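Local coordinates for protein ferritin (Mycoplasma penetrans, PDB 7DIE) that probably oxidises and stores iron, assembling as a 24-subunit ferritin cage with atypical ferroxidase centres and taking up ferrous iron through its B-channels, at residues A[14-19]-A[110-115]; A[18-23]-A[75-80]. One frame throughout, in Å; residues are numbered along the deposited sequence.

Interaction 1. Residues A[14-19]-A[110-115]; sequences DLVSKH and KNVTEI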
# COMPACT_ATOMS: atom_id res chain seq x y z
N ASP A 14 -37.12 21.64 -37.43
CA ASP A 14 -36.83 23.07 -37.50
C ASP A 14 -36.99 23.73 -36.14
O ASP A 14 -36.25 24.67 -35.82
CB ASP A 14 -37.76 23.75 -38.51
CG ASP A 14 -37.34 23.51 -39.95
OD1 ASP A 14 -36.27 22.92 -40.20
OD2 ASP A 14 -38.11 23.94 -40.83
N LEU A 15 -37.97 23.30 -35.34
CA LEU A 15 -38.11 23.84 -33.99
C LEU A 15 -36.94 23.45 -33.10
O LEU A 15 -36.52 24.24 -32.25
CB LEU A 15 -39.41 23.35 -33.35
CG LEU A 15 -40.69 24.03 -33.85
CD1 LEU A 15 -41.90 23.40 -33.17
CD2 LEU A 15 -40.64 25.52 -33.57
N VAL A 16 -36.42 22.23 -33.25
CA VAL A 16 -35.24 21.84 -32.48
C VAL A 16 -34.06 22.71 -32.88
O VAL A 16 -33.31 23.22 -32.04
CB VAL A 16 -34.93 20.35 -32.67
CG1 VAL A 16 -33.60 20.00 -32.00
CG2 VAL A 16 -36.06 19.47 -32.11
N SER A 17 -33.87 22.89 -34.19
CA SER A 17 -32.84 23.76 -34.72
C SER A 17 -33.03 25.19 -34.22
O SER A 17 -32.06 25.87 -33.84
CB SER A 17 -32.90 23.68 -36.25
OG SER A 17 -31.66 23.88 -36.86
N LYS A 18 -34.27 25.68 -34.19
CA LYS A 18 -34.50 27.03 -33.68
C LYS A 18 -34.15 27.11 -32.20
O LYS A 18 -33.60 28.12 -31.74
CB LYS A 18 -35.96 27.44 -33.90
CG LYS A 18 -36.27 28.81 -33.30
CD LYS A 18 -37.72 29.22 -33.50
CE LYS A 18 -37.93 30.67 -33.09
NZ LYS A 18 -39.33 31.11 -33.29
N HIS A 19 -34.47 26.08 -31.44
CA HIS A 19 -34.11 26.16 -30.03
C HIS A 19 -32.59 26.15 -29.84
O HIS A 19 -32.08 26.81 -28.93
CB HIS A 19 -34.75 25.03 -29.23
CG HIS A 19 -34.45 25.16 -27.78
ND1 HIS A 19 -34.91 26.23 -27.04
CD2 HIS A 19 -33.63 24.46 -26.97
CE1 HIS A 19 -34.42 26.14 -25.81
NE2 HIS A 19 -33.65 25.08 -25.75
N LYS A 110 -40.40 25.33 -23.64
CA LYS A 110 -41.80 24.95 -23.47
C LYS A 110 -42.49 24.80 -24.83
O LYS A 110 -43.29 23.87 -25.02
CB LYS A 110 -42.52 25.99 -22.61
CG LYS A 110 -43.97 25.65 -22.25
CD LYS A 110 -44.54 26.74 -21.32
CE LYS A 110 -45.88 26.37 -20.72
NZ LYS A 110 -46.89 26.04 -21.75
N ASN A 111 -42.18 25.69 -25.78
CA ASN A 111 -42.82 25.62 -27.09
C ASN A 111 -42.45 24.34 -27.83
O ASN A 111 -43.32 23.63 -28.34
CB ASN A 111 -42.45 26.83 -27.95
CG ASN A 111 -43.27 26.92 -29.23
OD1 ASN A 111 -44.50 26.88 -29.19
ND2 ASN A 111 -42.59 27.02 -30.37
N VAL A 112 -41.15 24.03 -27.89
CA VAL A 112 -40.72 22.81 -28.57
C VAL A 112 -41.29 21.59 -27.87
O VAL A 112 -41.70 20.62 -28.51
CB VAL A 112 -39.18 22.74 -28.65
CG1 VAL A 112 -38.77 21.47 -29.42
CG2 VAL A 112 -38.62 23.99 -29.33
N THR A 113 -41.31 21.62 -26.54
CA THR A 113 -41.86 20.49 -25.80
C THR A 113 -43.33 20.29 -26.14
O THR A 113 -43.75 19.18 -26.48
CB THR A 113 -41.67 20.73 -24.30
OG1 THR A 113 -40.26 20.81 -24.01
CG2 THR A 113 -42.30 19.59 -23.49
N GLU A 114 -44.11 21.36 -26.07
CA GLU A 114 -45.54 21.25 -26.32
C GLU A 114 -45.83 20.83 -27.76
O GLU A 114 -46.66 19.94 -28.01
CB GLU A 114 -46.23 22.57 -26.01
CG GLU A 114 -47.73 22.51 -26.22
CD GLU A 114 -48.43 23.82 -25.90
OE1 GLU A 114 -49.67 23.83 -25.89
OE2 GLU A 114 -47.74 24.84 -25.65
N ILE A 115 -45.16 21.46 -28.73
CA ILE A 115 -45.46 21.16 -30.13
C ILE A 115 -45.00 19.75 -30.48
O ILE A 115 -45.68 19.03 -31.20
CB ILE A 115 -44.85 22.22 -31.07
CG1 ILE A 115 -45.36 23.62 -30.73
CG2 ILE A 115 -45.17 21.91 -32.54
CD1 ILE A 115 -46.85 23.70 -30.54

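Interaction 2. Residues A[18-23]-A[75-80]; sequences KHYNVE and LKINQI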
# COMPACT_ATOMS: atom_id res chain seq x y z
N LYS A 18 -34.27 25.68 -34.19
CA LYS A 18 -34.50 27.03 -33.68
C LYS A 18 -34.15 27.11 -32.20
O LYS A 18 -33.60 28.12 -31.74
CB LYS A 18 -35.96 27.44 -33.90
CG LYS A 18 -36.27 28.81 -33.30
CD LYS A 18 -37.72 29.22 -33.50
CE LYS A 18 -37.93 30.67 -33.09
NZ LYS A 18 -39.33 31.11 -33.29
N HIS A 19 -34.47 26.08 -31.44
CA HIS A 19 -34.11 26.16 -30.03
C HIS A 19 -32.59 26.15 -29.84
O HIS A 19 -32.08 26.81 -28.93
CB HIS A 19 -34.75 25.03 -29.23
CG HIS A 19 -34.45 25.16 -27.78
ND1 HIS A 19 -34.91 26.23 -27.04
CD2 HIS A 19 -33.63 24.46 -26.97
CE1 HIS A 19 -34.42 26.14 -25.81
NE2 HIS A 19 -33.65 25.08 -25.75
N TYR A 20 -31.86 25.40 -30.67
CA TYR A 20 -30.40 25.52 -30.64
C TYR A 20 -29.97 26.97 -30.81
O TYR A 20 -29.11 27.48 -30.08
CB TYR A 20 -29.77 24.63 -31.72
CG TYR A 20 -28.23 24.63 -31.71
CD1 TYR A 20 -27.52 25.69 -32.24
CD2 TYR A 20 -27.52 23.55 -31.22
CE1 TYR A 20 -26.13 25.70 -32.24
CE2 TYR A 20 -26.12 23.53 -31.23
CZ TYR A 20 -25.43 24.62 -31.75
OH TYR A 20 -24.04 24.64 -31.77
N ASN A 21 -30.56 27.66 -31.80
CA ASN A 21 -30.21 29.06 -32.01
C ASN A 21 -30.56 29.92 -30.80
O ASN A 21 -29.88 30.91 -30.53
CB ASN A 21 -30.91 29.60 -33.27
CG ASN A 21 -30.24 29.15 -34.55
OD1 ASN A 21 -29.36 29.83 -35.08
ND2 ASN A 21 -30.65 27.99 -35.06
N VAL A 22 -31.63 29.58 -30.09
CA VAL A 22 -32.00 30.36 -28.91
C VAL A 22 -31.02 30.13 -27.77
O VAL A 22 -30.64 31.07 -27.05
CB VAL A 22 -33.45 30.04 -28.50
CG1 VAL A 22 -33.78 30.70 -27.15
CG2 VAL A 22 -34.43 30.52 -29.59
N GLU A 23 -30.58 28.88 -27.57
CA GLU A 23 -29.55 28.63 -26.55
C GLU A 23 -28.23 29.31 -26.92
O GLU A 23 -27.52 29.82 -26.04
CB GLU A 23 -29.32 27.13 -26.37
CG GLU A 23 -30.58 26.33 -25.97
CD GLU A 23 -30.79 26.28 -24.46
OE1 GLU A 23 -30.20 27.12 -23.73
OE2 GLU A 23 -31.54 25.39 -24.01
N LEU A 75 -28.97 20.60 -38.60
CA LEU A 75 -28.99 21.80 -37.78
C LEU A 75 -28.71 23.03 -38.64
O LEU A 75 -27.70 23.09 -39.34
CB LEU A 75 -27.93 21.71 -36.67
CG LEU A 75 -27.62 22.98 -35.89
CD1 LEU A 75 -28.85 23.38 -35.08
CD2 LEU A 75 -26.43 22.73 -34.94
N LYS A 76 -29.58 24.02 -38.55
CA LYS A 76 -29.44 25.26 -39.30
C LYS A 76 -29.20 26.41 -38.33
O LYS A 76 -30.07 26.72 -37.51
CB LYS A 76 -30.69 25.53 -40.14
CG LYS A 76 -31.11 24.36 -41.05
CD LYS A 76 -32.63 24.26 -41.17
CE LYS A 76 -33.06 23.10 -42.08
NZ LYS A 76 -34.54 23.01 -42.23
N ILE A 77 -28.03 27.04 -38.41
CA ILE A 77 -27.73 28.25 -37.63
C ILE A 77 -28.14 29.46 -38.46
O ILE A 77 -27.90 29.49 -39.67
CB ILE A 77 -26.24 28.34 -37.25
CG1 ILE A 77 -25.73 27.02 -36.64
CG2 ILE A 77 -25.99 29.55 -36.36
CD1 ILE A 77 -26.52 26.55 -35.52
N ASN A 78 -28.74 30.45 -37.82
CA ASN A 78 -29.15 31.64 -38.56
C ASN A 78 -29.17 32.84 -37.62
O ASN A 78 -28.64 32.80 -36.51
CB ASN A 78 -30.50 31.39 -39.25
CG ASN A 78 -31.59 31.06 -38.26
OD1 ASN A 78 -31.59 31.55 -37.13
ND2 ASN A 78 -32.54 30.24 -38.69
N GLN A 79 -29.84 33.91 -38.07
CA GLN A 79 -29.83 35.19 -37.36
C GLN A 79 -30.45 35.11 -35.98
O GLN A 79 -30.21 36.00 -35.16
CB GLN A 79 -30.58 36.23 -38.19
CG GLN A 79 -29.74 36.95 -39.23
CD GLN A 79 -29.01 36.00 -40.17
OE1 GLN A 79 -27.80 36.12 -40.39
NE2 GLN A 79 -29.76 35.04 -40.74
N ILE A 80 -31.26 34.09 -35.70
CA ILE A 80 -31.83 33.95 -34.36
C ILE A 80 -30.73 33.88 -33.31
O ILE A 80 -30.93 34.31 -32.16
CB ILE A 80 -32.76 32.71 -34.30
CG1 ILE A 80 -33.94 32.90 -35.25
CG2 ILE A 80 -33.30 32.48 -32.87
CD1 ILE A 80 -34.67 34.19 -35.00

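Interaction 1. Residues A[14-19]-A[110-115]
The segments 14-19 and 110-115 are short pieces of two long helices, 10-39 and 91-118. They run antiparallel, with an angle of 165° between their directions. Their axes come within 9.9 Å. Leu15 and Val112 face each other where the backbones are nearest, CA to CA 6.1 Å.

The contact is apolar, and Val112 is at its centre. Its CG2 lies anti to its own carbonyl carbon and reaches the backbone of the other helix, 3.6 Å from Leu15 O. The same methyl lies 4.0 Å from His19 CB, so it sits between two residues one turn apart. The other methyl, CG1, lies 4.3 Å from Val16 CG2.

Leu15 uses its two methyls separately. Its CG stands beside the backbone N (chi1 -76°), and the side chain crosses those of Asn111 and Ile115 at about a right angle. CD1 meets Ile115 CG2 at 3.6 Å. CD2 meets the amide nitrogen of Asn111, ND2, at 4.0 Å, a van der Waals approach.

His19 gives only its CB to Val112. Its imidazole is gripped at both nitrogens, ND1 by Ser108 OG and NE2 by the carboxylate of Glu23. The ring is thereby fixed about 5 Å, side chain to side chain, from the iron ligand His60. Val16 continues inward onto Leu64 and Met68 of helix 43-70 and Thr124 of helix 122-150. This is antiparallel packing of the first and third helices of the ferritin four-helix bundle, with Val16, His19 and Val112 on its buried side and Leu15, Asn111 and Ile115 on its more exposed side.

Interaction 2. Residues A[18-23]-A[75-80]
One side-chain amide, that of Asn21, is bonded to an extended piece of loop backbone through both its ends. Its ND2 donates to Lys76 O at 2.8 Å, in the plane of both amide and carbonyl. Its OD1 accepts from Asn78 N at 2.9 Å, nearly straight at 166°, with the donor above the carbonyl plane. The two bonds meet the loop at the end of the amide and fix its rotation. They also spare this buried group from lacking partners, and ND2 bonds to Ser17 O as well.

Asn78 folds the chain next to it. Its OD1 takes the backbone N of Ile80 at 2.9 Å, forming an Asx turn. Ile80 then packs its CG2 on Asn21 CB at 3.8 Å and, side by side, on Val22 CG2.

Tyr20 fills the other end. Its CG is anti to the backbone N (chi1 -177°), which carries the ring to Leu75 and Ile77. Leu75 crosses it at about a right angle and sets CD2 over the ring centre, a CH-pi contact of 3.8 Å to the Tyr20 centroid. Ile77 CD1 approaches obliquely, 3.4 Å from Tyr20 CE1.

The loop follows helix 43-70 and lies along the outer side of helix 10-39. Tyr20 also packs on Met61 and Leu64 of helix 43-70. Phe31 of a neighbouring subunit touches both Tyr20 and Leu75, so the site borders a subunit interface.

How the interactions relate
Both contacts start on helix 10-39 and share Lys18 and His19. From the N terminus, the chain passes 14-19 and 18-23, then runs through helix 43-70 to the loop at 75-80. There interaction 2 closes the shorter span. The chain goes on along helix 91-118 until 110-115 returns to the start of helix 10-39. Interaction 1 thus closes the longer span, and interaction 2 nests inside it. One ties the first helix to the third, the other to the connecting loop. They also touch: Lys76 NZ forms a salt bridge with Asp14 OD1 at 2.7 Å, and Lys76 N probably bonds to Ser17 OG.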